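Long-range contacts in Exo-poly-alpha-D-galacturonosidase (Thermotoga maritima, PDB 3JUR), which probably hydrolyses polygalacturonate, the backbone of pectin, by releasing galacturonic acid units from its chain ends: residues E368-V373 with L395-V400; S332-Y337 with L360-E365; V68-P73 with T87-P92; V132-A137 with K207-P212; A294-L299 with N321-L326. One frame throughout, in Å; residues are numbered along the deposited sequence.

Overall arrangement
From the N terminus, each contact closes its loop before the next opens, so none nests within or crosses another. Contact 3 joins strands 68-75 and 87-90; contact 4, spanning the long connection that contains helix 161-173, joins 132-134 to 207-209. Strand 87-90 lies between 68-75 and 132-134, so these contacts continue one another, with centres about 9 Å apart. Contact 5 then joins successive coils mid-chain, its centre about 21 Å from that of contact 4. Contacts 2 and 1 tie loops farther along and touch through backbone pairs of Tyr369 with Ser332 and Gly335. Together they sample a parallel beta-helix from its N-terminal end toward its C-terminal coils.

Contact 1 of 5, residues E368-V373 with L395-V400; sequences EYLPVV and LENDYV
CG of Asp398 is anti to its backbone N (chi1 -171°), which extends the carboxylate toward Leu370 and Pro371, while CG of Leu370 is anti to the carbonyl carbon (chi1 -63°), which directs its methyls at the opposing loop. Asp398 OD2 consequently lies 3.4 Å from Pro371 CD and 2.5 Å from Pro371 O. Leu370 crosses the Asn397 amide at about a right angle: its CD2 is 3.5 Å from Asn397 OD1, and the same methyl is 3.9 Å from Leu395 CD1. Residues Leu395-Asp398 form a type I turn with paired backbone bonds between its end residues, and it belongs to the connection between strands 388-393 and 400-406 of the parallel beta-helix. On the preceding coil, Val372 and Val373 begin strand 372-379, the neighbour of 400-406. Where the two segments converge, water 1 accepts from Val373 N at 2.9 Å and lies within donating distance of Asp398 OD1 and Tyr399 O, each 2.8 Å from it; Tyr399 O is also bonded by Lys401. Val373 CG1 meets Val400 CG1 at 4.3 Å, and both valines pack on Leu360 and Ile358.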
# COMPACT_ATOMS: atom_id res chain seq x y z
N GLU D 368 -18.71 23.72 -32.89
CA GLU D 368 -18.87 24.98 -32.16
C GLU D 368 -19.71 24.86 -30.89
O GLU D 368 -20.10 25.87 -30.31
CB GLU D 368 -19.49 26.05 -33.08
CG GLU D 368 -18.48 26.82 -33.92
CD GLU D 368 -17.93 26.03 -35.10
OE1 GLU D 368 -18.45 24.93 -35.40
OE2 GLU D 368 -16.97 26.53 -35.74
N TYR D 369 -19.98 23.63 -30.47
CA TYR D 369 -20.87 23.38 -29.33
C TYR D 369 -20.19 22.58 -28.22
O TYR D 369 -20.31 21.35 -28.16
CB TYR D 369 -22.17 22.72 -29.81
CG TYR D 369 -22.84 23.46 -30.94
CD1 TYR D 369 -23.74 24.50 -30.69
CD2 TYR D 369 -22.56 23.14 -32.27
CE1 TYR D 369 -24.35 25.21 -31.75
CE2 TYR D 369 -23.16 23.83 -33.32
CZ TYR D 369 -24.05 24.86 -33.05
OH TYR D 369 -24.64 25.52 -34.11
N LEU D 370 -19.48 23.30 -27.35
CA LEU D 370 -18.69 22.69 -26.28
C LEU D 370 -19.61 22.07 -25.22
O LEU D 370 -20.47 22.76 -24.67
CB LEU D 370 -17.73 23.71 -25.66
CG LEU D 370 -16.62 24.31 -26.55
CD1 LEU D 370 -16.07 25.61 -25.97
CD2 LEU D 370 -15.49 23.31 -26.81
N PRO D 371 -19.44 20.77 -24.94
CA PRO D 371 -20.30 20.09 -23.96
C PRO D 371 -19.90 20.40 -22.51
O PRO D 371 -18.71 20.53 -22.20
CB PRO D 371 -20.09 18.61 -24.26
CG PRO D 371 -18.75 18.53 -24.91
CD PRO D 371 -18.49 19.84 -25.58
N VAL D 372 -20.90 20.54 -21.65
CA VAL D 372 -20.64 20.73 -20.23
C VAL D 372 -20.54 19.34 -19.61
O VAL D 372 -21.50 18.58 -19.64
CB VAL D 372 -21.76 21.56 -19.54
CG1 VAL D 372 -21.49 21.69 -18.04
CG2 VAL D 372 -21.91 22.94 -20.20
N VAL D 373 -19.36 18.99 -19.08
CA VAL D 373 -19.15 17.69 -18.43
C VAL D 373 -18.60 17.93 -17.04
O VAL D 373 -17.43 18.32 -16.87
CB VAL D 373 -18.21 16.75 -19.25
CG1 VAL D 373 -18.10 15.38 -18.59
CG2 VAL D 373 -18.72 16.58 -20.70
N LEU D 395 -11.11 19.18 -23.04
CA LEU D 395 -10.54 20.04 -24.08
C LEU D 395 -9.88 21.26 -23.45
O LEU D 395 -10.24 21.66 -22.35
CB LEU D 395 -11.63 20.46 -25.08
CG LEU D 395 -12.50 19.32 -25.65
CD1 LEU D 395 -13.79 19.86 -26.27
CD2 LEU D 395 -11.71 18.46 -26.64
N GLU D 396 -8.90 21.84 -24.15
CA GLU D 396 -8.18 23.03 -23.69
C GLU D 396 -9.11 24.20 -23.29
O GLU D 396 -8.87 24.88 -22.28
CB GLU D 396 -7.16 23.48 -24.76
CG GLU D 396 -6.43 24.77 -24.45
CD GLU D 396 -5.04 24.86 -25.08
OE1 GLU D 396 -4.73 24.10 -26.04
OE2 GLU D 396 -4.25 25.71 -24.60
N ASN D 397 -10.18 24.40 -24.05
CA ASN D 397 -11.20 25.40 -23.74
C ASN D 397 -12.47 24.82 -23.06
O ASN D 397 -13.52 25.47 -23.03
CB ASN D 397 -11.59 26.16 -25.01
CG ASN D 397 -12.11 25.24 -26.11
OD1 ASN D 397 -12.12 24.00 -25.97
ND2 ASN D 397 -12.54 25.83 -27.21
N ASP D 398 -12.37 23.60 -22.53
CA ASP D 398 -13.52 22.92 -21.92
C ASP D 398 -13.03 21.77 -21.03
O ASP D 398 -13.07 20.61 -21.42
CB ASP D 398 -14.48 22.43 -23.02
CG ASP D 398 -15.80 21.91 -22.47
OD1 ASP D 398 -16.11 22.11 -21.27
OD2 ASP D 398 -16.54 21.28 -23.26
N TYR D 399 -12.55 22.11 -19.84
CA TYR D 399 -12.11 21.11 -18.87
C TYR D 399 -13.27 20.24 -18.41
O TYR D 399 -14.39 20.72 -18.26
CB TYR D 399 -11.52 21.81 -17.64
CG TYR D 399 -10.03 22.08 -17.68
CD1 TYR D 399 -9.43 22.71 -18.77
CD2 TYR D 399 -9.22 21.74 -16.60
CE1 TYR D 399 -8.06 22.98 -18.79
CE2 TYR D 399 -7.85 22.01 -16.61
CZ TYR D 399 -7.28 22.62 -17.71
OH TYR D 399 -5.93 22.87 -17.71
N VAL D 400 -12.98 18.96 -18.17
CA VAL D 400 -13.83 18.09 -17.36
C VAL D 400 -13.72 18.58 -15.90
O VAL D 400 -12.61 18.74 -15.36
CB VAL D 400 -13.41 16.61 -17.49
CG1 VAL D 400 -14.32 15.69 -16.67
CG2 VAL D 400 -13.46 16.16 -18.94
O HOH W 1 -17.07 20.76 -19.07

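Contact 2 of 5, residues S332-Y337 with L360-E365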
# COMPACT_ATOMS: atom_id res chain seq x y z
N SER D 332 -17.23 18.27 -29.35
CA SER D 332 -17.65 19.66 -29.55
C SER D 332 -18.65 19.89 -30.70
O SER D 332 -18.99 21.04 -31.00
CB SER D 332 -16.44 20.60 -29.65
OG SER D 332 -15.56 20.22 -30.70
N ARG D 333 -19.13 18.82 -31.34
CA ARG D 333 -20.29 18.93 -32.23
C ARG D 333 -21.59 18.79 -31.44
O ARG D 333 -22.65 19.18 -31.93
CB ARG D 333 -20.29 17.87 -33.35
CG ARG D 333 -18.93 17.44 -33.86
CD ARG D 333 -18.66 17.94 -35.26
NE ARG D 333 -19.24 17.07 -36.27
CZ ARG D 333 -18.70 16.83 -37.47
NH1 ARG D 333 -17.53 17.37 -37.79
NH2 ARG D 333 -19.32 16.04 -38.33
N ARG D 334 -21.51 18.24 -30.22
CA ARG D 334 -22.70 17.80 -29.47
C ARG D 334 -23.40 18.89 -28.66
O ARG D 334 -24.62 18.86 -28.53
CB ARG D 334 -22.36 16.65 -28.52
CG ARG D 334 -21.95 15.35 -29.17
CD ARG D 334 -23.11 14.60 -29.81
NE ARG D 334 -22.65 13.29 -30.25
CZ ARG D 334 -22.00 13.06 -31.39
NH1 ARG D 334 -21.75 14.05 -32.25
NH2 ARG D 334 -21.60 11.83 -31.68
N GLY D 335 -22.64 19.81 -28.08
CA GLY D 335 -23.19 20.72 -27.08
C GLY D 335 -23.80 19.91 -25.95
O GLY D 335 -23.34 18.81 -25.64
N GLY D 336 -24.86 20.45 -25.33
CA GLY D 336 -25.54 19.79 -24.23
C GLY D 336 -24.68 19.64 -22.99
O GLY D 336 -23.70 20.38 -22.82
N TYR D 337 -25.04 18.68 -22.14
CA TYR D 337 -24.34 18.45 -20.88
C TYR D 337 -24.45 17.00 -20.42
O TYR D 337 -25.35 16.27 -20.83
CB TYR D 337 -24.85 19.41 -19.78
CG TYR D 337 -26.34 19.30 -19.52
CD1 TYR D 337 -26.85 18.34 -18.65
CD2 TYR D 337 -27.24 20.17 -20.15
CE1 TYR D 337 -28.22 18.23 -18.41
CE2 TYR D 337 -28.62 20.07 -19.92
CZ TYR D 337 -29.10 19.09 -19.04
OH TYR D 337 -30.44 18.98 -18.79
N LEU D 360 -13.98 13.65 -24.21
CA LEU D 360 -14.63 14.76 -24.90
C LEU D 360 -14.15 14.90 -26.34
O LEU D 360 -14.37 15.94 -26.97
CB LEU D 360 -14.47 16.08 -24.13
CG LEU D 360 -15.46 16.40 -23.01
CD1 LEU D 360 -15.35 15.43 -21.83
CD2 LEU D 360 -15.29 17.84 -22.55
N ARG D 361 -13.50 13.85 -26.85
CA ARG D 361 -12.99 13.82 -28.22
C ARG D 361 -13.56 12.65 -29.02
O ARG D 361 -12.89 12.10 -29.89
CB ARG D 361 -11.46 13.72 -28.22
CG ARG D 361 -10.75 14.92 -27.64
CD ARG D 361 -9.39 14.51 -27.16
NE ARG D 361 -8.99 15.29 -25.99
CZ ARG D 361 -7.83 15.15 -25.35
NH1 ARG D 361 -6.95 14.24 -25.75
NH2 ARG D 361 -7.57 15.92 -24.30
N TYR D 362 -14.80 12.28 -28.72
CA TYR D 362 -15.47 11.16 -29.37
C TYR D 362 -15.49 11.27 -30.90
O TYR D 362 -15.87 12.31 -31.44
CB TYR D 362 -16.90 11.03 -28.84
CG TYR D 362 -17.60 9.80 -29.34
CD1 TYR D 362 -17.29 8.55 -28.82
CD2 TYR D 362 -18.55 9.89 -30.36
CE1 TYR D 362 -17.92 7.41 -29.29
CE2 TYR D 362 -19.20 8.75 -30.82
CZ TYR D 362 -18.87 7.52 -30.28
OH TYR D 362 -19.50 6.38 -30.73
N ASP D 363 -15.09 10.18 -31.56
CA ASP D 363 -14.95 10.09 -33.04
C ASP D 363 -13.97 11.11 -33.65
O ASP D 363 -13.94 11.28 -34.87
CB ASP D 363 -16.31 10.19 -33.76
CG ASP D 363 -17.11 8.88 -33.74
OD1 ASP D 363 -16.61 7.86 -33.23
OD2 ASP D 363 -18.25 8.87 -34.24
N ASN D 364 -13.18 11.77 -32.80
CA ASN D 364 -12.24 12.82 -33.23
C ASN D 364 -12.90 13.91 -34.08
O ASN D 364 -12.31 14.40 -35.05
CB ASN D 364 -11.02 12.22 -33.95
CG ASN D 364 -10.17 11.37 -33.04
OD1 ASN D 364 -9.18 11.84 -32.47
ND2 ASN D 364 -10.56 10.11 -32.87
N GLU D 365 -14.11 14.28 -33.70
CA GLU D 365 -14.90 15.26 -34.43
C GLU D 365 -15.08 16.51 -33.60
O GLU D 365 -15.27 16.44 -32.38
CB GLU D 365 -16.27 14.68 -34.79
CG GLU D 365 -16.21 13.64 -35.89
CD GLU D 365 -17.57 13.07 -36.24
OE1 GLU D 365 -17.69 12.49 -37.34
OE2 GLU D 365 -18.50 13.20 -35.42
O HOH W 2 -14.25 17.64 -29.20
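Leaving CB with chi1 at -33°, the Arg333 side chain bends at chi2 and again at chi3 and runs over Glu365. Its CG rests 3.9 Å from Glu365 CB, and CD remains over the same carbon at 4.1 Å. Farther out, NE is 4.0 Å from Glu365 OE2 and CZ is 4.1 Å from Glu365 CD. At the tip, Arg333 NH2 lies 4.0 Å from Glu365 OE1. The guanidinium and carboxylate planes differ by 14°, so the groups are stacked; the attraction is between charges, with no N-H directed at the acid. Both segments are loops leaving one face of the parallel beta-helix: the loop 332-337 follows strand 327-329, while the loop 360-365 comes one coil later, after strand 357-359. Water 2 bridges them, accepting from Ser332 N at 3.0 Å and donating to Leu360 O at 2.8 Å, whereas Ser332 OG bonds to Gly367 N. Arg334 brings NH2 to 3.8 Å from Tyr362 CD2, its guanidinium steeply inclined to the ring (73°) and anchored by Ser303 O and Asp270.

Contact 3 of 5, residues V68-P73 with T87-P92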
# COMPACT_ATOMS: atom_id res chain seq x y z
N VAL D 68 -42.88 -21.57 -31.12
CA VAL D 68 -42.16 -20.51 -31.83
C VAL D 68 -43.11 -19.84 -32.82
O VAL D 68 -43.68 -20.49 -33.70
CB VAL D 68 -40.87 -21.01 -32.55
CG1 VAL D 68 -40.12 -19.85 -33.20
CG2 VAL D 68 -39.95 -21.75 -31.57
N PHE D 69 -43.29 -18.53 -32.67
CA PHE D 69 -44.26 -17.77 -33.45
C PHE D 69 -43.57 -16.78 -34.41
O PHE D 69 -42.96 -15.80 -33.97
CB PHE D 69 -45.23 -17.03 -32.52
CG PHE D 69 -46.13 -17.96 -31.75
CD1 PHE D 69 -47.37 -18.32 -32.26
CD2 PHE D 69 -45.74 -18.47 -30.52
CE1 PHE D 69 -48.21 -19.18 -31.56
CE2 PHE D 69 -46.58 -19.33 -29.80
CZ PHE D 69 -47.81 -19.68 -30.32
N LEU D 70 -43.67 -17.07 -35.71
CA LEU D 70 -43.09 -16.23 -36.75
C LEU D 70 -44.00 -15.05 -37.05
O LEU D 70 -45.20 -15.23 -37.23
CB LEU D 70 -42.84 -17.02 -38.05
CG LEU D 70 -41.80 -18.14 -38.07
CD1 LEU D 70 -41.55 -18.58 -39.52
CD2 LEU D 70 -40.50 -17.73 -37.41
N THR D 71 -43.42 -13.86 -37.12
CA THR D 71 -44.18 -12.64 -37.36
C THR D 71 -43.29 -11.50 -37.88
O THR D 71 -42.08 -11.49 -37.64
CB THR D 71 -44.93 -12.15 -36.07
OG1 THR D 71 -45.54 -10.88 -36.32
CG2 THR D 71 -43.99 -12.03 -34.90
N GLY D 72 -43.91 -10.56 -38.59
CA GLY D 72 -43.28 -9.28 -38.88
C GLY D 72 -43.40 -8.42 -37.64
O GLY D 72 -43.73 -8.93 -36.56
N PRO D 73 -43.17 -7.10 -37.77
CA PRO D 73 -43.19 -6.21 -36.60
C PRO D 73 -44.54 -6.23 -35.88
O PRO D 73 -45.58 -6.38 -36.51
CB PRO D 73 -42.92 -4.83 -37.21
CG PRO D 73 -43.39 -4.94 -38.61
CD PRO D 73 -43.02 -6.34 -39.02
N THR D 87 -41.70 -18.28 -27.74
CA THR D 87 -40.76 -17.44 -28.47
C THR D 87 -41.52 -16.65 -29.54
O THR D 87 -42.34 -17.22 -30.27
CB THR D 87 -39.64 -18.29 -29.14
OG1 THR D 87 -38.86 -18.96 -28.13
CG2 THR D 87 -38.71 -17.43 -30.01
N ILE D 88 -41.27 -15.35 -29.60
CA ILE D 88 -41.68 -14.55 -30.75
C ILE D 88 -40.45 -14.39 -31.63
O ILE D 88 -39.47 -13.75 -31.24
CB ILE D 88 -42.25 -13.16 -30.34
CG1 ILE D 88 -43.50 -13.31 -29.47
CG2 ILE D 88 -42.58 -12.35 -31.59
CD1 ILE D 88 -44.03 -12.01 -28.87
N LYS D 89 -40.50 -15.01 -32.81
CA LYS D 89 -39.37 -14.97 -33.74
C LYS D 89 -39.72 -14.11 -34.94
O LYS D 89 -40.62 -14.44 -35.72
CB LYS D 89 -38.96 -16.38 -34.18
CG LYS D 89 -37.73 -16.41 -35.09
CD LYS D 89 -37.32 -17.83 -35.48
CE LYS D 89 -36.05 -17.82 -36.33
NZ LYS D 89 -34.94 -17.12 -35.63
N PHE D 90 -38.99 -13.00 -35.09
CA PHE D 90 -39.29 -12.03 -36.12
C PHE D 90 -38.72 -12.42 -37.47
O PHE D 90 -37.56 -12.82 -37.56
CB PHE D 90 -38.83 -10.64 -35.69
CG PHE D 90 -39.62 -10.09 -34.55
CD1 PHE D 90 -39.23 -10.34 -33.23
CD2 PHE D 90 -40.79 -9.37 -34.78
CE1 PHE D 90 -39.98 -9.86 -32.17
CE2 PHE D 90 -41.53 -8.88 -33.72
CZ PHE D 90 -41.13 -9.12 -32.42
N ILE D 91 -39.55 -12.32 -38.51
CA ILE D 91 -39.13 -12.64 -39.87
C ILE D 91 -38.24 -11.51 -40.41
O ILE D 91 -38.70 -10.37 -40.54
CB ILE D 91 -40.33 -12.94 -40.80
CG1 ILE D 91 -41.20 -14.06 -40.21
CG2 ILE D 91 -39.84 -13.32 -42.20
CD1 ILE D 91 -42.62 -14.14 -40.78
N PRO D 92 -36.97 -11.82 -40.72
CA PRO D 92 -35.98 -10.81 -41.10
C PRO D 92 -36.05 -10.41 -42.59
O PRO D 92 -35.02 -10.43 -43.28
CB PRO D 92 -34.66 -11.51 -40.78
CG PRO D 92 -34.94 -12.95 -41.08
CD PRO D 92 -36.38 -13.18 -40.72
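Four backbone bonds join the two segments, alternating in direction as expected of parallel strands. Phe69 N donates to Thr87 O (2.9 Å) in the carbonyl plane; Lys89 N donates to Phe69 O (2.8 Å), Thr71 N to Lys89 O (3.2 Å) and Ile91 N to Thr71 O (2.8 Å), these last three donors lying above the carbonyl planes. Lys89 O also receives a CA-H contact from Leu70 CA at 3.2 Å. The alternate residues pair elsewhere: Val68 with Gly37 and Gly39, Leu70 with Cys43, and Ile88 with Val132. Thr71 has OG1 anti to its backbone N, and this hydroxyl donates to Gly72 O at 2.7 Å; the same rotation turns CG2 against Ile88 CG2, 3.6 Å away. This face, with Phe69 and Phe90, is buried, Phe47 of helix 44-57 covering Thr71 and Ile88. On the other face Lys89 runs extended as far as CE beside Leu70, whose CD2 lies 3.7 Å from Lys89 CD, then bends at its last torsion, its ammonium forming a salt bridge to Asp134 and a bond to Ser136. In-register parallel pairing between successive coils, with like faces aligned, typifies the parallel beta-helix of glycoside hydrolase family 28.

Contact 4 of 5, residues V132-A137 with K207-P212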
# COMPACT_ATOMS: atom_id res chain seq x y z
N VAL D 132 -39.16 -15.60 -25.03
CA VAL D 132 -38.05 -15.06 -25.81
C VAL D 132 -38.53 -14.16 -26.95
O VAL D 132 -39.51 -14.47 -27.63
CB VAL D 132 -37.16 -16.21 -26.37
CG1 VAL D 132 -35.99 -15.68 -27.20
CG2 VAL D 132 -36.66 -17.11 -25.24
N LEU D 133 -37.83 -13.04 -27.13
CA LEU D 133 -37.98 -12.23 -28.33
C LEU D 133 -36.73 -12.44 -29.19
O LEU D 133 -35.61 -12.14 -28.76
CB LEU D 133 -38.18 -10.74 -27.99
CG LEU D 133 -39.27 -10.36 -26.98
CD1 LEU D 133 -39.29 -8.85 -26.79
CD2 LEU D 133 -40.66 -10.86 -27.37
N ASP D 134 -36.94 -12.99 -30.38
CA ASP D 134 -35.84 -13.37 -31.26
C ASP D 134 -35.90 -12.56 -32.56
O ASP D 134 -36.74 -12.82 -33.42
CB ASP D 134 -35.90 -14.88 -31.52
CG ASP D 134 -34.82 -15.38 -32.48
OD1 ASP D 134 -33.95 -14.60 -32.93
OD2 ASP D 134 -34.85 -16.59 -32.77
N GLY D 135 -35.01 -11.58 -32.68
CA GLY D 135 -34.98 -10.67 -33.82
C GLY D 135 -34.46 -11.25 -35.12
O GLY D 135 -34.55 -10.60 -36.17
N SER D 136 -33.90 -12.46 -35.04
CA SER D 136 -33.37 -13.20 -36.19
C SER D 136 -32.22 -12.53 -36.95
O SER D 136 -31.94 -12.89 -38.10
CB SER D 136 -34.49 -13.60 -37.16
OG SER D 136 -35.45 -14.42 -36.52
N ALA D 137 -31.55 -11.57 -36.32
CA ALA D 137 -30.37 -10.96 -36.92
C ALA D 137 -29.16 -11.88 -36.80
O ALA D 137 -28.97 -12.56 -35.79
CB ALA D 137 -30.07 -9.61 -36.29
N LYS D 207 -36.36 -12.75 -22.37
CA LYS D 207 -35.02 -12.79 -22.92
C LYS D 207 -35.04 -12.21 -24.33
O LYS D 207 -35.98 -12.46 -25.10
CB LYS D 207 -34.49 -14.23 -22.95
CG LYS D 207 -33.03 -14.34 -23.34
CD LYS D 207 -32.57 -15.78 -23.44
CE LYS D 207 -31.08 -15.83 -23.68
NZ LYS D 207 -30.58 -17.23 -23.77
N ILE D 208 -34.00 -11.44 -24.67
CA ILE D 208 -33.88 -10.83 -26.01
C ILE D 208 -32.58 -11.25 -26.69
O ILE D 208 -31.49 -11.02 -26.15
CB ILE D 208 -33.96 -9.29 -25.95
CG1 ILE D 208 -35.33 -8.84 -25.41
CG2 ILE D 208 -33.69 -8.67 -27.33
CD1 ILE D 208 -35.38 -7.39 -25.00
N ILE D 209 -32.72 -11.86 -27.87
CA ILE D 209 -31.60 -12.40 -28.67
C ILE D 209 -31.64 -11.92 -30.14
O ILE D 209 -32.69 -11.49 -30.64
CB ILE D 209 -31.56 -13.96 -28.65
CG1 ILE D 209 -32.84 -14.57 -29.27
CG2 ILE D 209 -31.36 -14.50 -27.24
CD1 ILE D 209 -32.84 -16.10 -29.32
N ASN D 210 -30.49 -12.01 -30.81
CA ASN D 210 -30.37 -11.74 -32.24
C ASN D 210 -31.00 -10.40 -32.64
O ASN D 210 -31.86 -10.35 -33.54
CB ASN D 210 -30.98 -12.88 -33.08
CG ASN D 210 -30.50 -14.27 -32.67
OD1 ASN D 210 -29.30 -14.52 -32.54
ND2 ASN D 210 -31.44 -15.19 -32.50
N SER D 211 -30.58 -9.34 -31.97
CA SER D 211 -31.12 -8.00 -32.23
C SER D 211 -30.49 -7.38 -33.47
O SER D 211 -29.27 -7.50 -33.67
CB SER D 211 -30.89 -7.10 -31.02
OG SER D 211 -31.33 -5.78 -31.26
N PRO D 212 -31.31 -6.72 -34.32
CA PRO D 212 -30.79 -6.02 -35.49
C PRO D 212 -29.77 -4.96 -35.10
O PRO D 212 -28.71 -4.85 -35.73
CB PRO D 212 -32.04 -5.37 -36.10
CG PRO D 212 -33.15 -6.29 -35.69
CD PRO D 212 -32.78 -6.74 -34.30
O HOH W 3 -27.44 -13.89 -34.28
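Asp134 OD1 is the polar hub. Asn210 ND2 donates to it at 2.6 Å along an almost straight line (175°), with the acceptor in the amide plane but the amide nitrogen above the plane of the carboxylate. Ser136 N reaches the same oxygen at 3.0 Å, making an Asx turn that holds the group. Two backbone bonds fix the amide's carrier: Ala137 N donates to Asn210 O (3.1 Å), and Gly135 N to Ile209 O. At the tip of Asn210, water 3 donates to its OD1 (2.6 Å) and to Ala137 O. Lys89, paired with OD2, probably favours the ionised acid. Beyond this shell, parallel strand pairing sets the register: Leu133 N to Lys207 O (2.8 Å) and Ile209 N to Leu133 O (3.0 Å), both nearly along the C=O axis. Ile209, with CG1 in the crowded position (chi1 62°), lays CD1 across to Val132 CG1 at 3.8 Å and against the Asp134 carboxylate carbon. Leu133 and Ile208 run side by side on the opposite face and share Phe192. Strand 132-134 thus lies between 87-90 and 207-209, with 224-233 next beyond 207-209, as consecutive coils of the beta-helix.

Contact 5 of 5, residues A294-L299 with N321-L326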
# COMPACT_ATOMS: atom_id res chain seq x y z
N ALA D 294 -17.85 -8.82 -24.70
CA ALA D 294 -18.16 -7.96 -25.84
C ALA D 294 -18.62 -6.54 -25.48
O ALA D 294 -18.52 -5.64 -26.31
CB ALA D 294 -19.19 -8.66 -26.75
N SER D 295 -19.13 -6.35 -24.26
CA SER D 295 -19.69 -5.05 -23.86
C SER D 295 -18.67 -3.92 -23.90
O SER D 295 -17.57 -4.06 -23.38
CB SER D 295 -20.32 -5.12 -22.46
OG SER D 295 -20.79 -3.84 -22.06
N HIS D 296 -19.06 -2.81 -24.51
CA HIS D 296 -18.20 -1.62 -24.61
C HIS D 296 -18.26 -0.72 -23.37
O HIS D 296 -17.50 0.25 -23.26
CB HIS D 296 -18.59 -0.80 -25.84
CG HIS D 296 -18.28 -1.48 -27.14
ND1 HIS D 296 -18.20 -0.79 -28.34
CD2 HIS D 296 -18.02 -2.78 -27.44
CE1 HIS D 296 -17.91 -1.63 -29.31
NE2 HIS D 296 -17.79 -2.84 -28.80
N GLY D 297 -19.17 -1.04 -22.45
CA GLY D 297 -19.34 -0.27 -21.23
C GLY D 297 -20.51 -0.77 -20.40
O GLY D 297 -21.54 -1.20 -20.94
N GLY D 298 -20.36 -0.71 -19.08
CA GLY D 298 -21.41 -1.15 -18.16
C GLY D 298 -22.49 -0.10 -18.02
O GLY D 298 -23.66 -0.36 -18.31
N LEU D 299 -22.09 1.08 -17.55
CA LEU D 299 -22.95 2.26 -17.54
C LEU D 299 -22.33 3.33 -18.41
O LEU D 299 -21.21 3.80 -18.15
CB LEU D 299 -23.15 2.81 -16.12
CG LEU D 299 -24.19 3.95 -16.17
CD1 LEU D 299 -25.65 3.41 -16.13
CD2 LEU D 299 -23.96 4.99 -15.13
N ASN D 321 -15.97 -8.73 -17.07
CA ASN D 321 -15.29 -8.93 -18.37
C ASN D 321 -15.49 -7.78 -19.37
O ASN D 321 -15.00 -7.85 -20.50
CB ASN D 321 -15.66 -10.28 -19.02
CG ASN D 321 -15.52 -11.47 -18.07
OD1 ASN D 321 -14.60 -11.54 -17.27
ND2 ASN D 321 -16.44 -12.42 -18.18
N VAL D 322 -16.19 -6.74 -18.93
CA VAL D 322 -16.57 -5.61 -19.79
C VAL D 322 -15.37 -4.76 -20.19
O VAL D 322 -14.33 -4.78 -19.52
CB VAL D 322 -17.65 -4.71 -19.13
CG1 VAL D 322 -18.88 -5.55 -18.77
CG2 VAL D 322 -17.10 -3.98 -17.88
N GLU D 323 -15.50 -4.01 -21.29
CA GLU D 323 -14.41 -3.15 -21.71
C GLU D 323 -14.22 -1.99 -20.75
O GLU D 323 -13.08 -1.61 -20.45
CB GLU D 323 -14.64 -2.62 -23.13
CG GLU D 323 -14.46 -3.67 -24.22
CD GLU D 323 -14.59 -3.08 -25.63
OE1 GLU D 323 -14.78 -1.85 -25.76
OE2 GLU D 323 -14.49 -3.86 -26.61
N ARG D 324 -15.34 -1.44 -20.28
CA ARG D 324 -15.37 -0.28 -19.41
C ARG D 324 -16.53 -0.39 -18.43
O ARG D 324 -17.61 -0.88 -18.78
CB ARG D 324 -15.54 1.02 -20.22
CG ARG D 324 -14.45 1.24 -21.25
CD ARG D 324 -14.73 2.37 -22.23
NE ARG D 324 -13.80 2.20 -23.35
CZ ARG D 324 -14.02 1.42 -24.40
NH1 ARG D 324 -15.18 0.76 -24.53
NH2 ARG D 324 -13.09 1.31 -25.34
N ALA D 325 -16.31 0.08 -17.21
CA ALA D 325 -17.37 0.06 -16.21
C ALA D 325 -18.27 1.29 -16.35
O ALA D 325 -19.49 1.16 -16.47
CB ALA D 325 -16.80 -0.04 -14.80
N LEU D 326 -17.64 2.46 -16.35
CA LEU D 326 -18.33 3.74 -16.48
C LEU D 326 -17.68 4.50 -17.64
O LEU D 326 -16.46 4.68 -17.68
CB LEU D 326 -18.22 4.57 -15.19
CG LEU D 326 -18.79 6.00 -15.19
CD1 LEU D 326 -20.32 6.05 -15.42
CD2 LEU D 326 -18.43 6.75 -13.92
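Asp260-Asp261, on which His296 packs, and the Ser-His-Gly run of 295-297 probably correspond to the Asp-Asp and Gly-His-Gly motifs of family 28, with serine in the first place, so the contact probably borders the substrate cleft. Glu323 extends alongside His296 and places OE1 over one ring face, 3.8 Å from His296 CD2, with carboxylate and ring planes 10° apart. Arg324 links the two: its NH1 donates in plane to a lone pair of His296 O (2.7 Å) and salt-bridges Glu323 OE1 (2.9 Å), using that oxygen's anti lone pair. Its NE pairs with Glu354. Glu323 N to Ser295 O (2.9 Å) holds the Glu323 backbone, while Ser295 OG, bonded to Ser262, accepts from Gly297 N in an ST turn. Gly298 N donates to Arg324 O (2.8 Å) and only weakly to Ala325 O, which Leu299 N meets nearly head-on at 2.8 Å. Leu299 CD2 packs on Leu326 CD1 at 3.8 Å. Such in-step bends, leading into strands 299-301 and 327-329, are corners of neighbouring parallel beta-helix coils.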